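Local coordinates for cell division protein FtsI/penicillin binding protein 2 (Legionella pneumophila subsp. pneumophila ATCC 43290, PDB 4ZTK), which probably cross-links peptidoglycan at cell division as a D,D-transpeptidase, through a penicillin-binding domain related to the beta-lactamases, at residues V243-K248 with P301-V306. Residues are numbered along the deposited sequence; the frame is centred on the assembly and turned at random.
Sequences VSVAGK and PVFRNV
In the transpeptidase domain of penicillin-binding proteins, the C-terminal helix packs on one face of the central antiparallel sheet, and here Val-245 meets Phe-303 where helix 295-310 faces the start of outermost strand 246-253. That strand carries Lys-248, probably the lysine of the KTG motif of the active site. The contact is small and mainly apolar: it buries 86 Å², and no hydrogen bond crosses it. The CB bonds of both residues point into the interface, bridging backbones whose nearest CA atoms, those of Val-245 and Arg-304, are 9.0 Å apart. The Phe-303 ring reaches from the helix towards the strand because a chi1 of 178° puts CG opposite the backbone N. In Val-245, a chi1 of -177° turns CG1, not CG2, to the ring. This methyl approaches the ring obliquely, and the valine and phenylalanine side chains run alongside one another with opposite headings. The far end of the same ring also lies near the strand backbone, Phe-303 CZ being 4.4 Å from Ala-246 O. Phe-263 packs edge-to-face with Phe-303, and Leu-276 also touches it, so the phenyl is buried between helix and sheet. On the other face of the sheet, the Ala-246 methyl, pointing away from helix 295-310, rests on Asn-223 and Leu-226 of helix 216-231. The closest approach between the two side chains is from Val-245 CG1 to Phe-303 CE1, at 3.5 Å, with Phe-303 CZ next at 4.0 Å from Val-245 CG1.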
loop_
_atom_site.group_PDB
_atom_site.type_symbol
_atom_site.label_atom_id
_atom_site.label_comp_id
_atom_site.label_asym_id
_atom_site.label_seq_id
_atom_site.Cartn_x
_atom_site.Cartn_y
_atom_site.Cartn_z
ATOM N N VAL A 243 9.338 -11.501 13.878
ATOM C CA VAL A 243 9.299 -10.101 13.467
ATOM C C VAL A 243 7.879 -9.720 13.058
ATOM O O VAL A 243 7.350 -10.236 12.074
ATOM C CB VAL A 243 10.256 -9.825 12.291
ATOM C CG1 VAL A 243 10.281 -8.347 11.975
ATOM C CG2 VAL A 243 11.667 -10.324 12.606
ATOM N N SER A 244 7.255 -8.825 13.814
ATOM C CA SER A 244 5.888 -8.423 13.507
ATOM C C SER A 244 5.847 -7.570 12.242
ATOM O O SER A 244 6.571 -6.583 12.114
ATOM C CB SER A 244 5.249 -7.686 14.684
ATOM O OG SER A 244 5.921 -6.469 14.946
ATOM N N VAL A 245 5.001 -7.972 11.303
ATOM C CA VAL A 245 4.890 -7.281 10.028
ATOM C C VAL A 245 3.484 -6.713 9.867
ATOM O O VAL A 245 2.491 -7.409 10.088
ATOM C CB VAL A 245 5.188 -8.232 8.847
ATOM C CG1 VAL A 245 5.147 -7.479 7.538
ATOM C CG2 VAL A 245 6.542 -8.910 9.031
ATOM N N ALA A 246 3.411 -5.440 9.491
ATOM C CA ALA A 246 2.136 -4.791 9.213
ATOM C C ALA A 246 2.064 -4.523 7.723
ATOM O O ALA A 246 3.003 -3.978 7.148
ATOM C CB ALA A 246 2.036 -3.486 9.981
ATOM N N GLY A 247 0.960 -4.906 7.089
ATOM C CA GLY A 247 0.816 -4.669 5.667
ATOM C C GLY A 247 -0.556 -4.936 5.081
ATOM O O GLY A 247 -1.402 -5.586 5.698
ATOM N N LYS A 248 -0.764 -4.432 3.871
ATOM C CA LYS A 248 -2.048 -4.548 3.193
ATOM C C LYS A 248 -1.858 -4.875 1.721
ATOM O O LYS A 248 -1.108 -4.205 1.012
ATOM C CB LYS A 248 -2.856 -3.253 3.324
ATOM C CG LYS A 248 -4.221 -3.314 2.647
ATOM C CD LYS A 248 -5.206 -4.118 3.484
ATOM C CE LYS A 248 -6.467 -4.456 2.708
ATOM N NZ LYS A 248 -6.219 -5.455 1.626
ATOM N N PRO A 301 5.193 -11.818 -1.029
ATOM C CA PRO A 301 6.446 -12.542 -0.791
ATOM C C PRO A 301 7.677 -11.720 -1.169
ATOM O O PRO A 301 8.733 -11.918 -0.574
ATOM C CB PRO A 301 6.319 -13.791 -1.683
ATOM C CG PRO A 301 5.252 -13.466 -2.670
ATOM C CD PRO A 301 4.314 -12.535 -1.972
ATOM N N VAL A 302 7.540 -10.813 -2.132
ATOM C CA VAL A 302 8.642 -9.938 -2.510
ATOM C C VAL A 302 8.969 -8.980 -1.363
ATOM O O VAL A 302 10.140 -8.790 -1.014
ATOM C CB VAL A 302 8.336 -9.150 -3.801
ATOM C CG1 VAL A 302 9.444 -8.148 -4.091
ATOM C CG2 VAL A 302 8.165 -10.106 -4.981
ATOM N N PHE A 303 7.924 -8.388 -0.782
ATOM C CA PHE A 303 8.040 -7.579 0.431
ATOM C C PHE A 303 8.831 -8.333 1.505
ATOM O O PHE A 303 9.747 -7.782 2.117
ATOM C CB PHE A 303 6.635 -7.249 0.946
ATOM C CG PHE A 303 6.600 -6.460 2.238
ATOM C CD1 PHE A 303 6.794 -7.082 3.467
ATOM C CD2 PHE A 303 6.298 -5.105 2.227
ATOM C CE1 PHE A 303 6.732 -6.361 4.652
ATOM C CE2 PHE A 303 6.224 -4.382 3.411
ATOM C CZ PHE A 303 6.443 -5.012 4.623
ATOM N N ARG A 304 8.457 -9.589 1.731
ATOM C CA ARG A 304 9.102 -10.428 2.737
ATOM C C ARG A 304 10.608 -10.564 2.509
ATOM O O ARG A 304 11.402 -10.422 3.442
ATOM C CB ARG A 304 8.463 -11.815 2.763
ATOM C CG ARG A 304 9.094 -12.770 3.776
ATOM C CD ARG A 304 8.628 -14.202 3.559
ATOM N NE ARG A 304 9.103 -15.097 4.609
ATOM C CZ ARG A 304 9.305 -16.402 4.449
ATOM N NH1 ARG A 304 9.084 -16.974 3.272
ATOM N NH2 ARG A 304 9.734 -17.137 5.466
ATOM N N ASN A 305 10.998 -10.840 1.268
ATOM C CA ASN A 305 12.412 -11.035 0.953
ATOM C C ASN A 305 13.231 -9.767 1.162
ATOM O O ASN A 305 14.341 -9.821 1.677
ATOM C CB ASN A 305 12.594 -11.565 -0.474
ATOM C CG ASN A 305 12.005 -12.952 -0.659
ATOM O OD1 ASN A 305 11.899 -13.726 0.293
ATOM N ND2 ASN A 305 11.620 -13.272 -1.890
ATOM N N VAL A 306 12.681 -8.625 0.759
ATOM C CA VAL A 306 13.372 -7.356 0.956
ATOM C C VAL A 306 13.493 -7.055 2.447
ATOM O O VAL A 306 14.560 -6.673 2.930
ATOM C CB VAL A 306 12.647 -6.197 0.248
ATOM C CG1 VAL A 306 13.260 -4.862 0.643
ATOM C CG2 VAL A 306 12.702 -6.388 -1.259
#